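Local coordinates for protein vestitone reductase (Medicago sativa, PDB 2P4H) that catalyses the NADPH-dependent, stereospecific reduction of (3R)-vestitone to the isoflavanol DMI, the penultimate step in making the alfalfa phytoalexin medicarpin, at residues Lys136-Glu141 / Pro287-Lys293; Ile190-Phe194 / Met308-Ala312; Ile256-Gln261 / Ile272-Leu278; Val117-Ile121 / Leu237-Pro243. One frame throughout, in Å; residues are numbered along the deposited sequence.

Interaction 1: Lys136-Glu141 / Pro287-Lys293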
loop_
_atom_site.group_PDB
_atom_site.type_symbol
_atom_site.label_atom_id
_atom_site.label_comp_id
_atom_site.label_asym_id
_atom_site.label_seq_id
_atom_site.Cartn_x
_atom_site.Cartn_y
_atom_site.Cartn_z
ATOM N N LYS A 136 13.575 -16.628 -7.334
ATOM C CA LYS A 136 14.168 -16.250 -6.056
ATOM C C LYS A 136 13.080 -16.106 -4.999
ATOM O O LYS A 136 12.096 -15.395 -5.206
ATOM C CB LYS A 136 14.941 -14.934 -6.187
ATOM C CG LYS A 136 16.079 -14.986 -7.195
ATOM C CD LYS A 136 17.101 -13.882 -6.958
ATOM C CE LYS A 136 16.497 -12.496 -7.090
ATOM N NZ LYS A 136 17.529 -11.443 -6.870
ATOM N N ASP A 137 13.261 -16.778 -3.866
ATOM C CA ASP A 137 12.275 -16.724 -2.793
ATOM C C ASP A 137 12.438 -15.518 -1.873
ATOM O O ASP A 137 11.577 -15.258 -1.038
ATOM C CB ASP A 137 12.308 -18.012 -1.966
ATOM C CG ASP A 137 13.624 -18.214 -1.253
ATOM O OD1 ASP A 137 13.728 -19.171 -0.456
ATOM O OD2 ASP A 137 14.555 -17.419 -1.489
ATOM N N VAL A 138 13.544 -14.792 -2.015
ATOM C CA VAL A 138 13.783 -13.597 -1.205
ATOM C C VAL A 138 14.249 -12.480 -2.132
ATOM O O VAL A 138 15.218 -12.642 -2.877
ATOM C CB VAL A 138 14.865 -13.826 -0.125
ATOM C CG1 VAL A 138 15.031 -12.563 0.717
ATOM C CG2 VAL A 138 14.484 -15.000 0.760
ATOM N N LEU A 139 13.556 -11.350 -2.083
ATOM C CA LEU A 139 13.887 -10.205 -2.927
ATOM C C LEU A 139 14.217 -8.976 -2.093
ATOM O O LEU A 139 13.822 -8.878 -0.931
ATOM C CB LEU A 139 12.703 -9.865 -3.837
ATOM C CG LEU A 139 12.178 -10.965 -4.763
ATOM C CD1 LEU A 139 10.968 -10.458 -5.531
ATOM C CD2 LEU A 139 13.277 -11.394 -5.721
ATOM N N ASP A 140 14.970 -8.049 -2.680
ATOM C CA ASP A 140 15.276 -6.803 -1.994
ATOM C C ASP A 140 15.032 -5.625 -2.938
ATOM O O ASP A 140 14.467 -5.795 -4.022
ATOM C CB ASP A 140 16.707 -6.781 -1.412
ATOM C CG ASP A 140 17.791 -6.836 -2.466
ATOM O OD1 ASP A 140 17.521 -6.520 -3.639
ATOM O OD2 ASP A 140 18.936 -7.182 -2.098
ATOM N N GLU A 141 15.446 -4.436 -2.526
ATOM C CA GLU A 141 15.211 -3.235 -3.316
ATOM C C GLU A 141 15.925 -3.144 -4.666
ATOM O O GLU A 141 15.691 -2.201 -5.432
ATOM C CB GLU A 141 15.519 -1.998 -2.461
ATOM C CG GLU A 141 14.558 -1.789 -1.279
ATOM C CD GLU A 141 14.849 -2.674 -0.067
ATOM O OE1 GLU A 141 15.861 -3.411 -0.063
ATOM O OE2 GLU A 141 14.057 -2.619 0.898
ATOM N N PRO A 287 7.338 -14.338 -3.017
ATOM C CA PRO A 287 8.646 -14.116 -2.403
ATOM C C PRO A 287 8.592 -13.257 -1.152
ATOM O O PRO A 287 7.687 -12.440 -0.975
ATOM C CB PRO A 287 9.433 -13.436 -3.519
ATOM C CG PRO A 287 8.383 -12.624 -4.202
ATOM C CD PRO A 287 7.215 -13.585 -4.279
ATOM N N ASP A 288 9.569 -13.466 -0.281
ATOM C CA ASP A 288 9.702 -12.686 0.938
ATOM C C ASP A 288 10.377 -11.387 0.484
ATOM O O ASP A 288 11.438 -11.422 -0.146
ATOM C CB ASP A 288 10.588 -13.452 1.932
ATOM C CG ASP A 288 10.825 -12.698 3.234
ATOM O OD1 ASP A 288 10.108 -11.718 3.519
ATOM O OD2 ASP A 288 11.732 -13.110 3.989
ATOM N N LEU A 289 9.744 -10.249 0.752
ATOM C CA LEU A 289 10.321 -8.963 0.375
ATOM C C LEU A 289 11.116 -8.482 1.591
ATOM O O LEU A 289 10.576 -7.842 2.497
ATOM C CB LEU A 289 9.210 -7.971 -0.006
ATOM C CG LEU A 289 8.173 -8.517 -1.003
ATOM C CD1 LEU A 289 7.171 -7.427 -1.348
ATOM C CD2 LEU A 289 8.861 -9.017 -2.269
ATOM N N ASN A 290 12.403 -8.828 1.596
ATOM C CA ASN A 290 13.334 -8.508 2.680
ATOM C C ASN A 290 13.219 -7.048 3.095
ATOM O O ASN A 290 13.470 -6.146 2.304
ATOM C CB ASN A 290 14.759 -8.827 2.221
ATOM C CG ASN A 290 15.745 -8.921 3.367
ATOM O OD1 ASN A 290 16.872 -9.396 3.185
ATOM N ND2 ASN A 290 15.340 -8.472 4.549
ATOM N N THR A 291 12.851 -6.830 4.352
ATOM C CA THR A 291 12.644 -5.488 4.871
ATOM C C THR A 291 13.785 -5.004 5.775
ATOM O O THR A 291 13.643 -4.065 6.564
ATOM C CB THR A 291 11.244 -5.463 5.541
ATOM O OG1 THR A 291 10.272 -5.737 4.521
ATOM C CG2 THR A 291 10.918 -4.126 6.170
ATOM N N LYS A 292 14.946 -5.632 5.610
ATOM C CA LYS A 292 16.131 -5.269 6.376
ATOM C C LYS A 292 16.551 -3.811 6.148
ATOM O O LYS A 292 16.961 -3.133 7.085
ATOM C CB LYS A 292 17.285 -6.209 6.012
ATOM C CG LYS A 292 18.611 -5.870 6.676
ATOM C CD LYS A 292 19.651 -6.940 6.370
ATOM C CE LYS A 292 21.013 -6.591 6.955
ATOM N NZ LYS A 292 21.587 -5.366 6.330
ATOM N N LYS A 293 16.442 -3.315 4.916
ATOM C CA LYS A 293 16.842 -1.935 4.638
ATOM C C LYS A 293 16.071 -0.927 5.489
ATOM O O LYS A 293 16.658 -0.006 6.068
ATOM C CB LYS A 293 16.653 -1.617 3.153
ATOM C CG LYS A 293 17.199 -0.259 2.735
ATOM C CD LYS A 293 16.897 0.019 1.268
ATOM C CE LYS A 293 17.408 1.388 0.834
ATOM N NZ LYS A 293 17.117 1.657 -0.608
HETATM O O HOH W 1 15.906 -4.849 2.371
#
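V138 pairs with D288 and L139 with L289 in a two-stranded parallel sheet, where D288 N donates to D137 O at 2.8 Å, L139 N to D288 O at 2.9 Å, and the third, more bent bond runs from N290 N to L139 O. On one face, L139 leans on the proline ring: its CD1 lies 3.6 Å from P287 CG and also reaches L289 CD2. On the other face, V138 CG1 lies against N290 CB at 4.0 Å. Past the short strands, E141 crosses K293. Its chain bends at chi2 (79°), which sets the carboxylate against the lysine's methylenes, E141 CD 3.6 Å from K293 CD. The charged ends do not meet; K293 NZ bonds to R246 O and makes a cation-pi contact with Y247, while E141 OE2 accepts from N248 N. Water 1 ties the corner together, donating to E141 OE1 and N290 O at 2.8 Å each and accepting from K293 N. The pair is fastened to its surroundings by P287 O to H223 of strand 219-226, and by L289 and T291, which pack on N248 of strand 245-248, just as the chain enters helix 292-296.

Interaction 2: Ile190-Phe194 / Met308-Ala312; sequences IVGRF and MFDDA
R193 and D311 are joined through water 2, which accepts from R193 NH1 at 2.9 Å and donates to D311 OD1 at 3.1 Å. The water sits at the guanidinium edge, in its plane, while the carboxylate plane is turned 78° from that of the guanidinium. The two side chains touch directly through carbon: R193 CG lies 3.6 Å from D311 CB, and the bend at chi3 (60°) comes only further out. V191, at the end of strand 189-191, packs on helix 305-319. Its CB is 3.6 Å from M308 CG, the two side chains crossing near a right angle, and V191 CG1, anti to the backbone N, lies 3.6 Å from A312 CB. G192 adopts backbone angles at which a CB would collide with the preceding carbonyl oxygen. The buried G192 O has no hydrogen-bond partner in the model; A312 CA lies 3.3 Å from G192 O in a CA-H...O contact, and the F194 ring turns its edge to it. No direct hydrogen bond joins strand end to helix, so apolar packing carries the contact, while the polar ends have partners elsewhere: R193 is paired with E318 in a salt bridge, and D311 OD2 is hydrogen-bonded to H226 NE2.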
loop_
_atom_site.group_PDB
_atom_site.type_symbol
_atom_site.label_atom_id
_atom_site.label_comp_id
_atom_site.label_asym_id
_atom_site.label_seq_id
_atom_site.Cartn_x
_atom_site.Cartn_y
_atom_site.Cartn_z
ATOM N N ILE A 190 -1.584 -5.665 2.240
ATOM C CA ILE A 190 -1.809 -4.759 3.371
ATOM C C ILE A 190 -3.071 -5.217 4.099
ATOM O O ILE A 190 -4.149 -5.292 3.503
ATOM C CB ILE A 190 -1.978 -3.318 2.872
ATOM C CG1 ILE A 190 -0.754 -2.916 2.041
ATOM C CG2 ILE A 190 -2.162 -2.374 4.052
ATOM C CD1 ILE A 190 -0.937 -1.612 1.299
ATOM N N VAL A 191 -2.935 -5.505 5.392
ATOM C CA VAL A 191 -4.047 -6.037 6.178
ATOM C C VAL A 191 -4.185 -5.403 7.563
ATOM O O VAL A 191 -3.194 -5.051 8.195
ATOM C CB VAL A 191 -3.855 -7.573 6.343
ATOM C CG1 VAL A 191 -4.992 -8.183 7.152
ATOM C CG2 VAL A 191 -3.757 -8.229 4.966
ATOM N N GLY A 192 -5.427 -5.270 8.027
ATOM C CA GLY A 192 -5.691 -4.707 9.344
ATOM C C GLY A 192 -7.112 -4.191 9.415
ATOM O O GLY A 192 -7.982 -4.667 8.686
ATOM N N ARG A 193 -7.367 -3.244 10.313
ATOM C CA ARG A 193 -8.699 -2.660 10.391
ATOM C C ARG A 193 -8.787 -1.695 9.214
ATOM O O ARG A 193 -7.773 -1.366 8.598
ATOM C CB ARG A 193 -8.893 -1.871 11.690
ATOM C CG ARG A 193 -8.890 -2.691 12.965
ATOM C CD ARG A 193 -9.301 -1.813 14.143
ATOM N NE ARG A 193 -10.636 -1.255 13.943
ATOM C CZ ARG A 193 -11.770 -1.898 14.212
ATOM N NH1 ARG A 193 -11.745 -3.128 14.707
ATOM N NH2 ARG A 193 -12.934 -1.314 13.961
ATOM N N PHE A 194 -9.994 -1.247 8.898
ATOM C CA PHE A 194 -10.191 -0.304 7.806
ATOM C C PHE A 194 -11.413 0.561 8.070
ATOM O O PHE A 194 -12.320 0.158 8.801
ATOM C CB PHE A 194 -10.333 -1.052 6.471
ATOM C CG PHE A 194 -11.407 -2.112 6.463
ATOM C CD1 PHE A 194 -12.704 -1.816 6.041
ATOM C CD2 PHE A 194 -11.114 -3.416 6.855
ATOM C CE1 PHE A 194 -13.687 -2.806 6.008
ATOM C CE2 PHE A 194 -12.087 -4.411 6.828
ATOM C CZ PHE A 194 -13.378 -4.109 6.403
ATOM N N MET A 308 -2.266 -8.333 13.140
ATOM C CA MET A 308 -2.748 -8.057 11.792
ATOM C C MET A 308 -4.023 -8.832 11.465
ATOM O O MET A 308 -5.014 -8.252 11.009
ATOM C CB MET A 308 -1.646 -8.396 10.789
ATOM C CG MET A 308 -2.033 -8.193 9.337
ATOM S SD MET A 308 -0.730 -8.755 8.231
ATOM C CE MET A 308 -0.701 -10.502 8.614
ATOM N N PHE A 309 -3.998 -10.141 11.688
ATOM C CA PHE A 309 -5.169 -10.959 11.416
ATOM C C PHE A 309 -6.327 -10.619 12.348
ATOM O O PHE A 309 -7.474 -10.572 11.908
ATOM C CB PHE A 309 -4.830 -12.452 11.534
ATOM C CG PHE A 309 -4.157 -13.020 10.313
ATOM C CD1 PHE A 309 -4.859 -13.152 9.117
ATOM C CD2 PHE A 309 -2.820 -13.400 10.350
ATOM C CE1 PHE A 309 -4.237 -13.655 7.970
ATOM C CE2 PHE A 309 -2.186 -13.903 9.207
ATOM C CZ PHE A 309 -2.899 -14.029 8.016
ATOM N N ASP A 310 -6.043 -10.368 13.624
ATOM C CA ASP A 310 -7.129 -10.059 14.543
ATOM C C ASP A 310 -7.808 -8.739 14.220
ATOM O O ASP A 310 -9.035 -8.647 14.262
ATOM C CB ASP A 310 -6.653 -10.034 15.995
ATOM C CG ASP A 310 -7.815 -10.052 16.970
ATOM O OD1 ASP A 310 -8.571 -11.048 16.963
ATOM O OD2 ASP A 310 -7.980 -9.072 17.726
ATOM N N ASP A 311 -7.022 -7.714 13.900
ATOM C CA ASP A 311 -7.607 -6.422 13.574
ATOM C C ASP A 311 -8.500 -6.535 12.344
ATOM O O ASP A 311 -9.591 -5.970 12.308
ATOM C CB ASP A 311 -6.518 -5.364 13.350
ATOM C CG ASP A 311 -5.906 -4.878 14.653
ATOM O OD1 ASP A 311 -6.572 -5.010 15.701
ATOM O OD2 ASP A 311 -4.773 -4.347 14.637
ATOM N N ALA A 312 -8.047 -7.279 11.342
ATOM C CA ALA A 312 -8.836 -7.458 10.133
ATOM C C ALA A 312 -10.116 -8.245 10.430
ATOM O O ALA A 312 -11.204 -7.870 9.995
ATOM C CB ALA A 312 -8.009 -8.181 9.070
HETATM O O HOH W 2 -9.614 -4.625 16.069
#

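Interaction 3: Ile256-Gln261 / Ile272-Leu278; sequences IEEMSQ and ILTVDEL
The Q261 amide and V275 meet through a single methyl: V275 CG2 lies 3.5 Å from Q261 CG and a little farther from CD and NE2, the side chains running at a slant to each other. In a second flat group, the E257 carboxylate, OE1 accepts a hydrogen bond from water 3, which also donates to L278 O; the same OE1 is in a salt bridge with R285. The E277 carboxylate serves its own segment, OE1 accepting T274 N at 2.9 Å with the lone pair turned away from its other oxygen. S260 turns toward the loop. With OG anti to the backbone N (chi1 171°), the hydroxyl donates to L273 O at 2.6 Å, in the carbonyl plane, while water 4 donates to OG and accepts from V275 N. An alanine here would probably leave L273 O without its donor from the helix and water 4 short of one partner, free to shift. S260 CB also touches L278 CD1 at 3.7 Å, and the same methyl lies near I256 O. The returning chain thus lies along helix 256-266 with I272 on L263 and S264 of the same helix, and is shaped by an ST motif: T274 OG1 accepts E277 N at 3.1 Å, starting one turn of helical backbone angles.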
loop_
_atom_site.group_PDB
_atom_site.type_symbol
_atom_site.label_atom_id
_atom_site.label_comp_id
_atom_site.label_asym_id
_atom_site.label_seq_id
_atom_site.Cartn_x
_atom_site.Cartn_y
_atom_site.Cartn_z
ATOM N N ILE A 256 0.482 -20.563 3.647
ATOM C CA ILE A 256 -0.918 -20.802 3.969
ATOM C C ILE A 256 -1.078 -21.874 5.059
ATOM O O ILE A 256 -2.054 -21.862 5.812
ATOM C CB ILE A 256 -1.712 -21.171 2.681
ATOM C CG1 ILE A 256 -3.214 -21.051 2.940
ATOM C CG2 ILE A 256 -1.332 -22.559 2.200
ATOM C CD1 ILE A 256 -4.041 -21.028 1.664
ATOM N N GLU A 257 -0.111 -22.784 5.155
ATOM C CA GLU A 257 -0.152 -23.832 6.173
ATOM C C GLU A 257 0.029 -23.228 7.566
ATOM O O GLU A 257 -0.630 -23.641 8.525
ATOM C CB GLU A 257 0.941 -24.875 5.916
ATOM C CG GLU A 257 0.783 -25.658 4.611
ATOM C CD GLU A 257 1.356 -24.946 3.391
ATOM O OE1 GLU A 257 1.287 -25.527 2.286
ATOM O OE2 GLU A 257 1.880 -23.817 3.519
ATOM N N GLU A 258 0.928 -22.257 7.686
ATOM C CA GLU A 258 1.151 -21.607 8.974
ATOM C C GLU A 258 -0.052 -20.724 9.282
ATOM O O GLU A 258 -0.444 -20.558 10.439
ATOM C CB GLU A 258 2.449 -20.794 8.940
ATOM C CG GLU A 258 3.675 -21.678 8.752
ATOM C CD GLU A 258 4.985 -20.918 8.806
ATOM O OE1 GLU A 258 6.032 -21.533 8.509
ATOM O OE2 GLU A 258 4.975 -19.718 9.150
ATOM N N MET A 259 -0.643 -20.168 8.232
ATOM C CA MET A 259 -1.831 -19.338 8.358
ATOM C C MET A 259 -2.940 -20.203 8.983
ATOM O O MET A 259 -3.630 -19.784 9.914
ATOM C CB MET A 259 -2.233 -18.860 6.962
ATOM C CG MET A 259 -3.459 -17.988 6.880
ATOM S SD MET A 259 -3.796 -17.603 5.140
ATOM C CE MET A 259 -3.109 -15.963 4.987
ATOM N N SER A 260 -3.094 -21.420 8.470
ATOM C CA SER A 260 -4.098 -22.345 8.981
ATOM C C SER A 260 -3.881 -22.661 10.462
ATOM O O SER A 260 -4.829 -22.673 11.249
ATOM C CB SER A 260 -4.068 -23.646 8.183
ATOM O OG SER A 260 -4.884 -24.629 8.801
ATOM N N GLN A 261 -2.638 -22.930 10.846
ATOM C CA GLN A 261 -2.365 -23.246 12.242
ATOM C C GLN A 261 -2.688 -22.074 13.160
ATOM O O GLN A 261 -3.293 -22.256 14.216
ATOM C CB GLN A 261 -0.908 -23.681 12.420
ATOM C CG GLN A 261 -0.588 -24.972 11.681
ATOM C CD GLN A 261 0.792 -25.512 11.993
ATOM O OE1 GLN A 261 1.763 -24.761 12.057
ATOM N NE2 GLN A 261 0.887 -26.824 12.169
ATOM N N ILE A 272 -12.019 -23.967 9.364
ATOM C CA ILE A 272 -10.791 -23.653 8.646
ATOM C C ILE A 272 -10.079 -24.896 8.140
ATOM O O ILE A 272 -9.915 -25.870 8.877
ATOM C CB ILE A 272 -9.822 -22.872 9.565
ATOM C CG1 ILE A 272 -10.470 -21.554 9.998
ATOM C CG2 ILE A 272 -8.499 -22.627 8.854
ATOM C CD1 ILE A 272 -9.676 -20.791 11.036
ATOM N N LEU A 273 -9.657 -24.861 6.881
ATOM C CA LEU A 273 -8.942 -25.983 6.291
ATOM C C LEU A 273 -7.703 -26.248 7.132
ATOM O O LEU A 273 -6.952 -25.325 7.458
ATOM C CB LEU A 273 -8.521 -25.658 4.857
ATOM C CG LEU A 273 -9.643 -25.588 3.821
ATOM C CD1 LEU A 273 -9.128 -24.949 2.547
ATOM C CD2 LEU A 273 -10.165 -26.992 3.546
ATOM N N THR A 274 -7.489 -27.509 7.479
ATOM C CA THR A 274 -6.338 -27.894 8.284
ATOM C C THR A 274 -5.087 -28.068 7.437
ATOM O O THR A 274 -5.145 -28.128 6.205
ATOM C CB THR A 274 -6.584 -29.232 8.994
ATOM O OG1 THR A 274 -6.731 -30.265 8.009
ATOM C CG2 THR A 274 -7.840 -29.168 9.853
ATOM N N VAL A 275 -3.947 -28.163 8.110
ATOM C CA VAL A 275 -2.693 -28.384 7.420
ATOM C C VAL A 275 -2.822 -29.660 6.582
ATOM O O VAL A 275 -2.386 -29.700 5.433
ATOM C CB VAL A 275 -1.535 -28.515 8.440
ATOM C CG1 VAL A 275 -0.327 -29.182 7.801
ATOM C CG2 VAL A 275 -1.156 -27.127 8.957
ATOM N N ASP A 276 -3.438 -30.700 7.143
ATOM C CA ASP A 276 -3.587 -31.943 6.391
ATOM C C ASP A 276 -4.449 -31.751 5.142
ATOM O O ASP A 276 -4.132 -32.288 4.078
ATOM C CB ASP A 276 -4.189 -33.042 7.270
ATOM C CG ASP A 276 -4.038 -34.420 6.653
ATOM O OD1 ASP A 276 -2.893 -34.801 6.344
ATOM O OD2 ASP A 276 -5.057 -35.115 6.474
ATOM N N GLU A 277 -5.527 -30.984 5.266
ATOM C CA GLU A 277 -6.412 -30.738 4.132
ATOM C C GLU A 277 -5.731 -29.867 3.081
ATOM O O GLU A 277 -6.122 -29.875 1.910
ATOM C CB GLU A 277 -7.712 -30.085 4.614
ATOM C CG GLU A 277 -8.549 -31.012 5.492
ATOM C CD GLU A 277 -9.790 -30.352 6.056
ATOM O OE1 GLU A 277 -9.683 -29.243 6.619
ATOM O OE2 GLU A 277 -10.879 -30.953 5.950
ATOM N N LEU A 278 -4.700 -29.134 3.492
ATOM C CA LEU A 278 -3.963 -28.261 2.581
ATOM C C LEU A 278 -2.756 -28.951 1.950
ATOM O O LEU A 278 -2.029 -28.337 1.171
ATOM C CB LEU A 278 -3.498 -26.999 3.317
ATOM C CG LEU A 278 -4.606 -26.025 3.720
ATOM C CD1 LEU A 278 -4.088 -25.012 4.731
ATOM C CD2 LEU A 278 -5.137 -25.333 2.466
HETATM O O HOH W 3 0.609 -28.059 1.804
HETATM O O HOH W 4 -4.181 -26.638 10.659
#

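Interaction 4: Val117-Ile121 / Leu237-Pro243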
loop_
_atom_site.group_PDB
_atom_site.type_symbol
_atom_site.label_atom_id
_atom_site.label_comp_id
_atom_site.label_asym_id
_atom_site.label_seq_id
_atom_site.Cartn_x
_atom_site.Cartn_y
_atom_site.Cartn_z
ATOM N N VAL A 117 7.685 21.131 0.882
ATOM C CA VAL A 117 7.688 19.668 0.912
ATOM C C VAL A 117 9.082 19.096 1.173
ATOM O O VAL A 117 10.017 19.348 0.411
ATOM C CB VAL A 117 7.136 19.075 -0.404
ATOM C CG1 VAL A 117 7.280 17.558 -0.392
ATOM C CG2 VAL A 117 5.671 19.456 -0.574
ATOM N N LYS A 118 9.216 18.326 2.251
ATOM C CA LYS A 118 10.502 17.729 2.594
ATOM C C LYS A 118 10.615 16.274 2.144
ATOM O O LYS A 118 11.717 15.746 2.015
ATOM C CB LYS A 118 10.773 17.848 4.099
ATOM C CG LYS A 118 9.745 17.216 5.017
ATOM C CD LYS A 118 10.130 17.464 6.473
ATOM C CE LYS A 118 9.157 16.815 7.441
ATOM N NZ LYS A 118 9.563 17.060 8.853
ATOM N N ARG A 119 9.480 15.626 1.912
ATOM C CA ARG A 119 9.499 14.250 1.434
ATOM C C ARG A 119 8.245 13.913 0.638
ATOM O O ARG A 119 7.132 14.285 1.017
ATOM C CB ARG A 119 9.627 13.252 2.592
ATOM C CG ARG A 119 9.947 11.831 2.120
ATOM C CD ARG A 119 11.444 11.605 1.933
ATOM N NE ARG A 119 12.052 11.135 3.176
ATOM C CZ ARG A 119 13.299 10.686 3.296
ATOM N NH1 ARG A 119 14.108 10.642 2.247
ATOM N NH2 ARG A 119 13.723 10.243 4.470
ATOM N N PHE A 120 8.450 13.216 -0.475
ATOM C CA PHE A 120 7.374 12.755 -1.347
ATOM C C PHE A 120 7.432 11.237 -1.228
ATOM O O PHE A 120 8.447 10.626 -1.565
ATOM C CB PHE A 120 7.637 13.187 -2.797
ATOM C CG PHE A 120 6.563 12.772 -3.767
ATOM C CD1 PHE A 120 6.485 11.460 -4.224
ATOM C CD2 PHE A 120 5.625 13.698 -4.224
ATOM C CE1 PHE A 120 5.492 11.076 -5.124
ATOM C CE2 PHE A 120 4.630 13.324 -5.121
ATOM C CZ PHE A 120 4.561 12.011 -5.574
ATOM N N ILE A 121 6.360 10.636 -0.726
ATOM C CA ILE A 121 6.334 9.189 -0.551
ATOM C C ILE A 121 5.323 8.553 -1.488
ATOM O O ILE A 121 4.123 8.843 -1.437
ATOM C CB ILE A 121 6.010 8.813 0.909
ATOM C CG1 ILE A 121 7.010 9.501 1.841
ATOM C CG2 ILE A 121 6.093 7.304 1.091
ATOM C CD1 ILE A 121 6.858 9.137 3.311
ATOM N N LEU A 237 9.414 7.996 7.721
ATOM C CA LEU A 237 10.237 8.445 6.605
ATOM C C LEU A 237 10.076 9.935 6.315
ATOM O O LEU A 237 10.960 10.557 5.727
ATOM C CB LEU A 237 9.926 7.602 5.367
ATOM C CG LEU A 237 10.346 6.138 5.554
ATOM C CD1 LEU A 237 9.780 5.279 4.434
ATOM C CD2 LEU A 237 11.866 6.044 5.600
ATOM N N LEU A 238 8.952 10.507 6.726
ATOM C CA LEU A 238 8.727 11.933 6.536
ATOM C C LEU A 238 9.512 12.719 7.588
ATOM O O LEU A 238 10.081 13.770 7.292
ATOM C CB LEU A 238 7.239 12.268 6.679
ATOM C CG LEU A 238 6.893 13.757 6.817
ATOM C CD1 LEU A 238 7.222 14.493 5.528
ATOM C CD2 LEU A 238 5.418 13.907 7.155
ATOM N N GLU A 239 9.544 12.193 8.811
ATOM C CA GLU A 239 10.212 12.858 9.932
ATOM C C GLU A 239 11.703 12.574 10.095
ATOM O O GLU A 239 12.413 13.343 10.744
ATOM C CB GLU A 239 9.500 12.504 11.245
ATOM C CG GLU A 239 8.003 12.788 11.252
ATOM C CD GLU A 239 7.347 12.465 12.587
ATOM O OE1 GLU A 239 7.829 11.546 13.288
ATOM O OE2 GLU A 239 6.339 13.116 12.932
ATOM N N ASN A 240 12.177 11.474 9.523
ATOM C CA ASN A 240 13.586 11.102 9.631
ATOM C C ASN A 240 14.275 11.162 8.276
ATOM O O ASN A 240 13.892 10.464 7.334
ATOM C CB ASN A 240 13.695 9.704 10.239
ATOM C CG ASN A 240 13.163 9.650 11.659
ATOM O OD1 ASN A 240 13.887 9.924 12.618
ATOM N ND2 ASN A 240 11.886 9.318 11.800
ATOM N N SER A 241 15.306 11.997 8.198
ATOM C CA SER A 241 16.055 12.219 6.967
ATOM C C SER A 241 16.965 11.091 6.490
ATOM O O SER A 241 18.111 11.333 6.097
ATOM C CB SER A 241 16.870 13.509 7.095
ATOM O OG SER A 241 17.769 13.433 8.185
ATOM N N VAL A 242 16.463 9.861 6.518
ATOM C CA VAL A 242 17.245 8.726 6.037
ATOM C C VAL A 242 17.265 8.833 4.510
ATOM O O VAL A 242 16.482 9.583 3.928
ATOM C CB VAL A 242 16.624 7.381 6.489
ATOM C CG1 VAL A 242 16.658 7.285 8.007
ATOM C CG2 VAL A 242 15.193 7.262 5.987
ATOM N N PRO A 243 18.157 8.093 3.839
ATOM C CA PRO A 243 18.236 8.161 2.374
ATOM C C PRO A 243 16.935 7.939 1.618
ATOM O O PRO A 243 16.110 7.105 2.000
ATOM C CB PRO A 243 19.271 7.091 2.032
ATOM C CG PRO A 243 20.162 7.091 3.233
ATOM C CD PRO A 243 19.177 7.174 4.373
#
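R119, on strand 119-125 of the seven-stranded parallel sheet of the Rossmann fold, reaches across the end of helix 227-239 to the turn beyond it. Its CB lies 4.0 Å from L238 CD1; CG and CD then pass alongside L237 O, and bends at chi2 (86°) and chi3 (89°) swing the guanidinium onto the turn. NE donates to L237 O at 2.8 Å from above the carbonyl plane, and NH2 reaches the same oxygen at 3.1 Å in that plane, on a lone pair, which makes a side-on grip. At the far end, NH1 and NH2 close end-on upon V242 O, NH2 at 2.9 Å. NH2 adds a weak bond to N240 O, and NH1 forms a salt bridge with D181. These carbonyls lie at the guanidinium edge, close to its plane, so its rotation is fixed, and its charge probably suits the negative end of the helix. A methionine in its place would remove these donors, would probably leave L237 O and V242 O without them and D181 without its cation, and is likely to free the turn to move. Beside it, I121 CD1 packs on L237 CB at 4.0 Å. The neighbouring K118 crosses L238 at about a right angle, its CE 3.6 Å from L238 CD1 and 3.2 Å from L238 O.

In the fold
Interactions 2 and 3 meet directly, F309 CZ packing on M259 CE at 3.6 Å, so helix 305-319 and helix 256-266 pack together here. Interaction 4, in the Rossmann part, stands at the other end, its centre about 41 Å from that of interaction 3. Interaction 1 lies between, its nearest atoms about 6 Å from interaction 4 and about 10 Å from interaction 2. The segments of interactions 1, 2 and 4 alternate along the chain, so the loops they close overlap along the sequence. Toward the predicted NADP(+) site, G192 of interaction 2 comes about 5 Å from the side chain of F12, and the I121 side chain of interaction 4 about 9 Å from that of L13; interactions 1 and 3 lie away from it.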